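Long-range contacts in putative aldolase (Bacteroides vulgatus ATCC 8482, PDB 3DXI), which is a putative aldolase whose N-terminal domain folds as a TIM barrel, its precise function not being established: residues A[25-33]-A[67-75]; A[194-205]-A[226-237]. All coordinates share one frame; numbering follows the deposited sequence.

Interaction 1 (A[25-33]-A[67-75]); sequences IVDAYILAM and HLRNISTKK
Two neighbouring outer helices of the TIM barrel meet where Ile-30 and Val-26 of helix 23-34 face Leu-68 and Ile-71 of helix 62-71. The short helical segments run roughly the same way, crossing at -34° with axes 10.3 Å apart. Leu-68 gives one methyl, CD2, to two partners. Leu-68 CD2 sits 3.5 Å from Ile-30 CG1, a tight fit. It also touches Val-26 CG1. Ile-30 uses its other branch, CG2, against Ile-71 CG1 and Ser-72 CB. This works because CG2 lies anti to the backbone N while CG1 turns back beside it (chi1 -64°).

Polar bonds hold both ends. At one end His-67 NE2 donates to Asp-27 OD1 at 2.7 Å. The carboxylate oxygen lies near the imidazole plane and is met on its syn side, with the two planes 53° apart. At the other end Lys-74 NZ reaches the carbonyl of Met-33, NZ to O 2.8 Å, through a chain bent at chi2 and chi4. Between them a water donates to Ile-30 O and accepts from Ser-72 OG. The same OG accepts from Lys-74 N, an ST turn just past the helix.

Lys-74 NZ also bonds Ile-38 O, and Asn-34 ties Ile-71 O and Thr-73 N. Inward, Leu-68, Ser-72 and Met-33 rest on strand 40-45. Behind helix 23-34, Ile-25 and Ala-32 pack on helix 248-265.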
loop_
_atom_site.group_PDB
_atom_site.type_symbol
_atom_site.label_atom_id
_atom_site.label_comp_id
_atom_site.label_asym_id
_atom_site.label_seq_id
_atom_site.Cartn_x
_atom_site.Cartn_y
_atom_site.Cartn_z
ATOM N N ILE A 25 21.121 -14.892 -10.110
ATOM C CA ILE A 25 19.985 -14.007 -9.906
ATOM C C ILE A 25 19.769 -13.178 -11.174
ATOM O O ILE A 25 18.642 -13.004 -11.631
ATOM C CB ILE A 25 20.204 -13.054 -8.707
ATOM C CG1 ILE A 25 20.263 -13.849 -7.397
ATOM C CG2 ILE A 25 19.072 -12.050 -8.635
ATOM C CD1 ILE A 25 21.556 -14.653 -7.196
ATOM N N VAL A 26 20.862 -12.680 -11.743
ATOM C CA VAL A 26 20.789 -11.866 -12.944
ATOM C C VAL A 26 20.134 -12.610 -14.106
ATOM O O VAL A 26 19.273 -12.052 -14.782
ATOM C CB VAL A 26 22.192 -11.362 -13.357
ATOM C CG1 VAL A 26 22.113 -10.594 -14.669
ATOM C CG2 VAL A 26 22.751 -10.465 -12.264
ATOM N N ASP A 27 20.532 -13.862 -14.336
ATOM C CA ASP A 27 19.941 -14.648 -15.417
ATOM C C ASP A 27 18.473 -14.967 -15.164
ATOM O O ASP A 27 17.654 -14.901 -16.081
ATOM C CB ASP A 27 20.709 -15.954 -15.634
ATOM C CG ASP A 27 22.023 -15.742 -16.360
ATOM O OD1 ASP A 27 22.215 -14.651 -16.930
ATOM O OD2 ASP A 27 22.861 -16.667 -16.371
ATOM N N ALA A 28 18.145 -15.341 -13.931
ATOM C CA ALA A 28 16.762 -15.642 -13.584
ATOM C C ALA A 28 15.918 -14.387 -13.852
ATOM O O ALA A 28 14.837 -14.463 -14.445
ATOM C CB ALA A 28 16.667 -16.043 -12.115
ATOM N N TYR A 29 16.425 -13.236 -13.415
ATOM C CA TYR A 29 15.732 -11.961 -13.620
ATOM C C TYR A 29 15.507 -11.693 -15.111
ATOM O O TYR A 29 14.371 -11.539 -15.549
ATOM C CB TYR A 29 16.535 -10.802 -13.005
ATOM C CG TYR A 29 16.020 -9.421 -13.381
ATOM C CD1 TYR A 29 14.840 -8.915 -12.832
ATOM C CD2 TYR A 29 16.710 -8.627 -14.303
ATOM C CE1 TYR A 29 14.357 -7.656 -13.190
ATOM C CE2 TYR A 29 16.238 -7.365 -14.668
ATOM C CZ TYR A 29 15.063 -6.884 -14.109
ATOM O OH TYR A 29 14.605 -5.637 -14.458
ATOM N N ILE A 30 16.586 -11.648 -15.888
ATOM C CA ILE A 30 16.477 -11.383 -17.324
ATOM C C ILE A 30 15.506 -12.329 -18.033
ATOM O O ILE A 30 14.695 -11.891 -18.852
ATOM C CB ILE A 30 17.858 -11.467 -18.016
ATOM C CG1 ILE A 30 18.793 -10.377 -17.472
ATOM C CG2 ILE A 30 17.697 -11.322 -19.524
ATOM C CD1 ILE A 30 18.404 -8.950 -17.868
ATOM N N LEU A 31 15.574 -13.618 -17.720
ATOM C CA LEU A 31 14.686 -14.586 -18.359
ATOM C C LEU A 31 13.226 -14.431 -17.931
ATOM O O LEU A 31 12.313 -14.642 -18.730
ATOM C CB LEU A 31 15.171 -16.014 -18.092
ATOM C CG LEU A 31 16.522 -16.326 -18.748
ATOM C CD1 LEU A 31 17.005 -17.703 -18.321
ATOM C CD2 LEU A 31 16.388 -16.244 -20.263
ATOM N N ALA A 32 13.003 -14.062 -16.674
ATOM C CA ALA A 32 11.642 -13.863 -16.189
ATOM C C ALA A 32 11.038 -12.660 -16.910
ATOM O O ALA A 32 9.875 -12.681 -17.298
ATOM C CB ALA A 32 11.644 -13.614 -14.685
HETATM N N MSE A 33 11.837 -11.613 -17.085
HETATM C CA MSE A 33 11.366 -10.413 -17.760
HETATM C C MSE A 33 10.947 -10.723 -19.200
HETATM O O MSE A 33 10.086 -10.048 -19.759
HETATM C CB MSE A 33 12.451 -9.336 -17.747
HETATM C CG MSE A 33 12.820 -8.827 -16.357
HETATM SE SE MSE A 33 11.315 -8.113 -15.337
HETATM C CE MSE A 33 11.095 -9.587 -14.096
ATOM N N HIS A 67 26.029 -10.072 -22.699
ATOM C CA HIS A 67 25.330 -11.264 -22.237
ATOM C C HIS A 67 23.831 -10.979 -22.095
ATOM O O HIS A 67 22.992 -11.714 -22.618
ATOM C CB HIS A 67 25.907 -11.706 -20.889
ATOM C CG HIS A 67 25.158 -12.831 -20.246
ATOM N ND1 HIS A 67 25.014 -14.065 -20.843
ATOM C CD2 HIS A 67 24.516 -12.910 -19.056
ATOM C CE1 HIS A 67 24.315 -14.857 -20.047
ATOM N NE2 HIS A 67 24.001 -14.179 -18.957
ATOM N N LEU A 68 23.500 -9.908 -21.386
ATOM C CA LEU A 68 22.104 -9.530 -21.180
ATOM C C LEU A 68 21.403 -9.267 -22.511
ATOM O O LEU A 68 20.257 -9.673 -22.713
ATOM C CB LEU A 68 22.016 -8.277 -20.301
ATOM C CG LEU A 68 22.645 -8.364 -18.905
ATOM C CD1 LEU A 68 22.316 -7.092 -18.135
ATOM C CD2 LEU A 68 22.121 -9.589 -18.155
ATOM N N ARG A 69 22.093 -8.581 -23.417
ATOM C CA ARG A 69 21.520 -8.275 -24.721
ATOM C C ARG A 69 21.305 -9.554 -25.525
ATOM O O ARG A 69 20.396 -9.648 -26.353
ATOM C CB ARG A 69 22.438 -7.328 -25.492
ATOM C CG ARG A 69 21.920 -6.988 -26.868
ATOM C CD ARG A 69 20.522 -6.395 -26.778
ATOM N NE ARG A 69 20.511 -5.008 -27.220
ATOM C CZ ARG A 69 19.482 -4.173 -27.082
ATOM N NH1 ARG A 69 18.356 -4.578 -26.502
ATOM N NH2 ARG A 69 19.582 -2.930 -27.537
ATOM N N ASN A 70 22.150 -10.542 -25.263
ATOM C CA ASN A 70 22.079 -11.820 -25.946
ATOM C C ASN A 70 20.857 -12.642 -25.541
ATOM O O ASN A 70 20.207 -13.260 -26.386
ATOM C CB ASN A 70 23.351 -12.609 -25.651
ATOM C CG ASN A 70 24.002 -13.147 -26.897
ATOM O OD1 ASN A 70 24.049 -12.471 -27.931
ATOM N ND2 ASN A 70 24.531 -14.366 -26.808
ATOM N N ILE A 71 20.537 -12.637 -24.250
ATOM C CA ILE A 71 19.413 -13.421 -23.747
ATOM C C ILE A 71 18.096 -12.679 -23.534
ATOM O O ILE A 71 17.056 -13.318 -23.396
ATOM C CB ILE A 71 19.792 -14.148 -22.431
ATOM C CG1 ILE A 71 20.307 -13.143 -21.398
ATOM C CG2 ILE A 71 20.852 -15.208 -22.715
ATOM C CD1 ILE A 71 20.558 -13.741 -20.021
ATOM N N SER A 72 18.130 -11.348 -23.506
ATOM C CA SER A 72 16.902 -10.571 -23.320
ATOM C C SER A 72 16.229 -10.204 -24.647
ATOM O O SER A 72 16.897 -9.837 -25.616
ATOM C CB SER A 72 17.194 -9.284 -22.534
ATOM O OG SER A 72 16.034 -8.466 -22.444
ATOM N N THR A 73 14.903 -10.301 -24.679
ATOM C CA THR A 73 14.135 -9.946 -25.871
ATOM C C THR A 73 13.477 -8.568 -25.700
ATOM O O THR A 73 12.722 -8.118 -26.563
ATOM C CB THR A 73 13.017 -10.969 -26.147
ATOM O OG1 THR A 73 12.080 -10.953 -25.061
ATOM C CG2 THR A 73 13.600 -12.373 -26.295
ATOM N N LYS A 74 13.766 -7.899 -24.588
ATOM C CA LYS A 74 13.187 -6.584 -24.319
ATOM C C LYS A 74 14.194 -5.452 -24.497
ATOM O O LYS A 74 15.369 -5.695 -24.763
ATOM C CB LYS A 74 12.616 -6.555 -22.900
ATOM C CG LYS A 74 11.676 -7.721 -22.609
ATOM C CD LYS A 74 10.529 -7.778 -23.619
ATOM C CE LYS A 74 9.534 -8.881 -23.287
ATOM N NZ LYS A 74 8.930 -8.723 -21.923
ATOM N N LYS A 75 13.731 -4.213 -24.372
ATOM C CA LYS A 75 14.630 -3.077 -24.509
ATOM C C LYS A 75 15.425 -2.893 -23.218
ATOM O O LYS A 75 14.910 -3.110 -22.119
ATOM C CB LYS A 75 13.844 -1.810 -24.865
ATOM C CG LYS A 75 13.399 -1.783 -26.336
ATOM C CD LYS A 75 12.724 -0.482 -26.700
ATOM C CE LYS A 75 12.546 -0.345 -28.201
ATOM N NZ LYS A 75 12.037 1.007 -28.572
HETATM O O HOH W 1 14.458 -9.619 -20.656
#

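Interaction 2 (A[194-205]-A[226-237])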
loop_
_atom_site.group_PDB
_atom_site.type_symbol
_atom_site.label_atom_id
_atom_site.label_comp_id
_atom_site.label_asym_id
_atom_site.label_seq_id
_atom_site.Cartn_x
_atom_site.Cartn_y
_atom_site.Cartn_z
ATOM N N HIS A 194 6.967 6.184 -5.424
ATOM C CA HIS A 194 7.604 5.539 -4.285
ATOM C C HIS A 194 6.481 5.101 -3.356
ATOM O O HIS A 194 5.376 5.660 -3.399
ATOM C CB HIS A 194 8.570 6.488 -3.585
ATOM C CG HIS A 194 9.876 6.640 -4.302
ATOM N ND1 HIS A 194 10.865 7.500 -3.876
ATOM C CD2 HIS A 194 10.357 6.034 -5.411
ATOM C CE1 HIS A 194 11.898 7.419 -4.695
ATOM N NE2 HIS A 194 11.616 6.536 -5.635
ATOM N N ASP A 195 6.761 4.110 -2.517
ATOM C CA ASP A 195 5.739 3.557 -1.644
ATOM C C ASP A 195 5.728 3.997 -0.184
ATOM O O ASP A 195 5.227 3.266 0.674
ATOM C CB ASP A 195 5.808 2.025 -1.722
ATOM C CG ASP A 195 4.483 1.403 -2.116
ATOM O OD1 ASP A 195 3.715 2.061 -2.850
ATOM O OD2 ASP A 195 4.213 0.256 -1.701
ATOM N N ASN A 196 6.253 5.186 0.106
ATOM C CA ASN A 196 6.270 5.663 1.486
ATOM C C ASN A 196 4.876 5.650 2.113
ATOM O O ASN A 196 4.725 5.320 3.288
ATOM C CB ASN A 196 6.871 7.070 1.563
ATOM C CG ASN A 196 8.351 7.083 1.255
ATOM O OD1 ASN A 196 9.176 7.415 2.112
ATOM N ND2 ASN A 196 8.701 6.707 0.030
ATOM N N LEU A 197 3.861 6.006 1.330
ATOM C CA LEU A 197 2.478 6.024 1.816
ATOM C C LEU A 197 1.648 4.924 1.163
ATOM O O LEU A 197 0.420 4.903 1.277
ATOM C CB LEU A 197 1.828 7.379 1.525
ATOM C CG LEU A 197 2.381 8.571 2.309
ATOM C CD1 LEU A 197 1.682 9.859 1.859
ATOM C CD2 LEU A 197 2.177 8.329 3.807
ATOM N N GLN A 198 2.332 4.014 0.479
ATOM C CA GLN A 198 1.685 2.918 -0.228
ATOM C C GLN A 198 0.665 3.404 -1.262
ATOM O O GLN A 198 -0.376 2.779 -1.476
ATOM C CB GLN A 198 1.041 1.944 0.764
ATOM C CG GLN A 198 2.073 1.096 1.513
ATOM C CD GLN A 198 1.446 0.059 2.424
ATOM O OE1 GLN A 198 0.237 -0.166 2.385
ATOM N NE2 GLN A 198 2.267 -0.593 3.236
ATOM N N LEU A 199 0.974 4.529 -1.903
ATOM C CA LEU A 199 0.104 5.078 -2.938
ATOM C C LEU A 199 0.701 4.787 -4.323
ATOM O O LEU A 199 0.198 5.262 -5.343
ATOM C CB LEU A 199 -0.069 6.590 -2.753
ATOM C CG LEU A 199 -0.845 7.077 -1.519
ATOM C CD1 LEU A 199 -0.882 8.611 -1.505
ATOM C CD2 LEU A 199 -2.261 6.510 -1.545
ATOM N N GLY A 200 1.773 4.000 -4.349
ATOM C CA GLY A 200 2.406 3.666 -5.611
ATOM C C GLY A 200 1.443 3.073 -6.629
ATOM O O GLY A 200 1.398 3.515 -7.775
ATOM N N LEU A 201 0.669 2.069 -6.224
ATOM C CA LEU A 201 -0.268 1.443 -7.148
ATOM C C LEU A 201 -1.360 2.397 -7.615
ATOM O O LEU A 201 -1.541 2.592 -8.815
ATOM C CB LEU A 201 -0.925 0.205 -6.519
ATOM C CG LEU A 201 -2.001 -0.470 -7.388
ATOM C CD1 LEU A 201 -1.374 -1.076 -8.639
ATOM C CD2 LEU A 201 -2.713 -1.539 -6.583
ATOM N N ILE A 202 -2.085 3.003 -6.679
ATOM C CA ILE A 202 -3.167 3.890 -7.076
ATOM C C ILE A 202 -2.705 5.114 -7.868
ATOM O O ILE A 202 -3.414 5.567 -8.768
ATOM C CB ILE A 202 -4.045 4.325 -5.860
ATOM C CG1 ILE A 202 -5.332 4.966 -6.380
ATOM C CG2 ILE A 202 -3.288 5.288 -4.952
ATOM C CD1 ILE A 202 -6.108 4.062 -7.363
ATOM N N ASN A 203 -1.530 5.654 -7.544
ATOM C CA ASN A 203 -1.019 6.800 -8.300
ATOM C C ASN A 203 -0.738 6.340 -9.736
ATOM O O ASN A 203 -1.060 7.037 -10.697
ATOM C CB ASN A 203 0.290 7.342 -7.708
ATOM C CG ASN A 203 0.080 8.179 -6.460
ATOM O OD1 ASN A 203 -0.969 8.790 -6.272
ATOM N ND2 ASN A 203 1.100 8.235 -5.614
ATOM N N SER A 204 -0.129 5.165 -9.873
ATOM C CA SER A 204 0.203 4.623 -11.191
ATOM C C SER A 204 -1.050 4.315 -12.011
ATOM O O SER A 204 -1.125 4.649 -13.193
ATOM C CB SER A 204 1.065 3.364 -11.044
ATOM O OG SER A 204 2.247 3.643 -10.300
ATOM N N ILE A 205 -2.040 3.688 -11.391
ATOM C CA ILE A 205 -3.272 3.380 -12.100
ATOM C C ILE A 205 -3.953 4.681 -12.534
ATOM O O ILE A 205 -4.540 4.753 -13.614
ATOM C CB ILE A 205 -4.236 2.557 -11.213
ATOM C CG1 ILE A 205 -3.586 1.223 -10.835
ATOM C CG2 ILE A 205 -5.553 2.308 -11.951
ATOM C CD1 ILE A 205 -3.211 0.352 -12.029
ATOM N N ALA A 226 11.543 3.014 1.724
ATOM C CA ALA A 226 10.200 2.471 1.541
ATOM C C ALA A 226 10.065 1.746 0.207
ATOM O O ALA A 226 9.106 1.012 -0.016
ATOM C CB ALA A 226 9.167 3.587 1.639
ATOM N N GLY A 227 11.021 1.971 -0.686
ATOM C CA GLY A 227 10.993 1.296 -1.969
ATOM C C GLY A 227 10.085 1.871 -3.034
ATOM O O GLY A 227 9.575 2.983 -2.904
ATOM N N ASN A 228 9.887 1.090 -4.092
ATOM C CA ASN A 228 9.065 1.493 -5.230
ATOM C C ASN A 228 7.753 0.725 -5.320
ATOM O O ASN A 228 7.432 -0.099 -4.464
ATOM C CB ASN A 228 9.837 1.266 -6.534
ATOM C CG ASN A 228 11.176 1.961 -6.552
ATOM O OD1 ASN A 228 12.223 1.319 -6.547
ATOM N ND2 ASN A 228 11.151 3.277 -6.578
ATOM N N LEU A 229 6.984 1.019 -6.360
ATOM C CA LEU A 229 5.735 0.313 -6.590
ATOM C C LEU A 229 6.152 -1.125 -6.876
ATOM O O LEU A 229 7.109 -1.352 -7.615
ATOM C CB LEU A 229 5.022 0.890 -7.815
ATOM C CG LEU A 229 3.947 0.038 -8.493
ATOM C CD1 LEU A 229 2.830 -0.290 -7.516
ATOM C CD2 LEU A 229 3.402 0.797 -9.684
ATOM N N LYS A 230 5.454 -2.089 -6.278
ATOM C CA LYS A 230 5.769 -3.498 -6.498
ATOM C C LYS A 230 5.240 -3.919 -7.866
ATOM O O LYS A 230 4.030 -3.868 -8.123
ATOM C CB LYS A 230 5.154 -4.364 -5.389
ATOM C CG LYS A 230 5.742 -4.062 -4.017
ATOM C CD LYS A 230 5.345 -5.083 -2.965
ATOM C CE LYS A 230 3.945 -4.851 -2.448
ATOM N NZ LYS A 230 3.922 -5.076 -0.975
HETATM N N MSE A 231 6.156 -4.319 -8.747
HETATM C CA MSE A 231 5.788 -4.732 -10.093
HETATM C C MSE A 231 4.697 -5.795 -10.064
HETATM O O MSE A 231 3.752 -5.737 -10.846
HETATM C CB MSE A 231 7.018 -5.256 -10.843
HETATM C CG MSE A 231 6.725 -5.744 -12.259
HETATM SE SE MSE A 231 6.039 -4.347 -13.424
HETATM C CE MSE A 231 7.743 -3.599 -14.008
ATOM N N GLU A 232 4.819 -6.761 -9.157
ATOM C CA GLU A 232 3.821 -7.825 -9.053
ATOM C C GLU A 232 2.440 -7.270 -8.716
ATOM O O GLU A 232 1.427 -7.832 -9.131
ATOM C CB GLU A 232 4.228 -8.865 -7.994
ATOM C CG GLU A 232 4.401 -8.293 -6.583
ATOM C CD GLU A 232 5.829 -7.906 -6.289
ATOM O OE1 GLU A 232 6.544 -7.503 -7.233
ATOM O OE2 GLU A 232 6.237 -7.997 -5.111
ATOM N N LEU A 233 2.393 -6.178 -7.956
ATOM C CA LEU A 233 1.105 -5.582 -7.597
ATOM C C LEU A 233 0.507 -4.892 -8.820
ATOM O O LEU A 233 -0.697 -4.969 -9.063
ATOM C CB LEU A 233 1.264 -4.569 -6.459
ATOM C CG LEU A 233 -0.031 -3.906 -5.982
ATOM C CD1 LEU A 233 -1.067 -4.967 -5.636
ATOM C CD2 LEU A 233 0.255 -3.043 -4.765
ATOM N N LEU A 234 1.357 -4.219 -9.587
ATOM C CA LEU A 234 0.912 -3.531 -10.796
ATOM C C LEU A 234 0.323 -4.532 -11.786
ATOM O O LEU A 234 -0.797 -4.354 -12.257
ATOM C CB LEU A 234 2.079 -2.795 -11.454
ATOM C CG LEU A 234 1.846 -2.111 -12.804
ATOM C CD1 LEU A 234 0.735 -1.069 -12.692
ATOM C CD2 LEU A 234 3.153 -1.462 -13.261
ATOM N N LEU A 235 1.081 -5.587 -12.083
ATOM C CA LEU A 235 0.647 -6.611 -13.030
ATOM C C LEU A 235 -0.614 -7.330 -12.578
ATOM O O LEU A 235 -1.486 -7.632 -13.390
ATOM C CB LEU A 235 1.760 -7.637 -13.271
ATOM C CG LEU A 235 3.042 -7.096 -13.906
ATOM C CD1 LEU A 235 4.011 -8.249 -14.143
ATOM C CD2 LEU A 235 2.725 -6.392 -15.219
ATOM N N THR A 236 -0.710 -7.629 -11.289
ATOM C CA THR A 236 -1.906 -8.296 -10.792
ATOM C C THR A 236 -3.127 -7.411 -11.029
ATOM O O THR A 236 -4.148 -7.876 -11.532
ATOM C CB THR A 236 -1.794 -8.617 -9.293
ATOM O OG1 THR A 236 -0.801 -9.633 -9.105
ATOM C CG2 THR A 236 -3.121 -9.128 -8.754
ATOM N N TYR A 237 -3.005 -6.130 -10.685
ATOM C CA TYR A 237 -4.102 -5.181 -10.861
ATOM C C TYR A 237 -4.503 -5.035 -12.331
ATOM O O TYR A 237 -5.690 -5.087 -12.666
ATOM C CB TYR A 237 -3.722 -3.799 -10.320
ATOM C CG TYR A 237 -4.918 -2.876 -10.171
ATOM C CD1 TYR A 237 -5.620 -2.807 -8.967
ATOM C CD2 TYR A 237 -5.378 -2.113 -11.248
ATOM C CE1 TYR A 237 -6.750 -2.009 -8.835
ATOM C CE2 TYR A 237 -6.516 -1.305 -11.126
ATOM C CZ TYR A 237 -7.193 -1.263 -9.915
ATOM O OH TYR A 237 -8.319 -0.488 -9.767
HETATM O O HOH W 2 3.626 -1.414 -3.925
#
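Leu-201 is packed between Leu-229 and Leu-233 and also touches Tyr-237. Leu-201 CD2 lies 3.6 Å from Leu-233 CG, the two leucine side chains crossing at about a right angle. CG of Leu-201 stands anti to its own N (chi1 176°), which carries the methyls along helix 231-237. Leu-229 brings its CD1 against the start of helix 200-205, 3.5 Å from Leu-201 N. Leu-229 CD1 also touches the Gly-200 backbone, while CD2 turns to Ser-204. Further along, Ile-205 meets the Tyr-237 ring. Ile-205 CG1 stands over one face of the Tyr-237 ring, 4.2 Å from its centroid, a CH-pi contact. Ile-205 CD1 approaches Tyr-237 CD2 at 3.4 Å. Among the loops, Ala-226 CB also packs against the Asn-196 side chain.

These helices follow the last two strands of the eight-stranded TIM barrel, 189-192 and 214-217. They pack side by side around its outside, crossing at -49° over the short segments. Leu-229, Leu-234 and Ser-204 also touch strand 214-217, so the contact reaches in to the barrel wall.

Hydrogen bonds organise the loops that lead into the helices. Asp-195 N donates to Gly-227 O at 3.1 Å, coming from above the carbonyl plane. The Asp-195 carboxylate turns to Gly-200, where OD1 accepts from the backbone N. A water that accepts from Lys-230 N lies within hydrogen-bonding distance of Asp-195 OD2 and may donate to it, so the carboxylate can link the starts of both helices. Within the helix itself, Ser-204 OG donates to Gly-200 O at 2.7 Å, on the opposite face of that carbonyl from Ser-204 N.

Gln-198 of the second subunit packs on Asp-195, and Thr-170 of that subunit packs on Tyr-237.

Both interactions join outer helices of the same eight-stranded TIM barrel. Interaction 1 comes first along the chain and closes before interaction 2 opens. It pairs the helices that follow strands 4-7 and 40-45. Interaction 2 pairs those that follow strands 189-192 and 214-217. Strands 4-7 and 214-217 are the first and last of the barrel. They lie next to each other where the sheet closes, so the two helix pairs flank that closure, with helix 248-265 touching both. The centres are 23 Å apart, and the nearest atoms about 6 Å, without touching. Interaction 1 touches no other subunit of the assembly, while interaction 2 is buried and borders the second one.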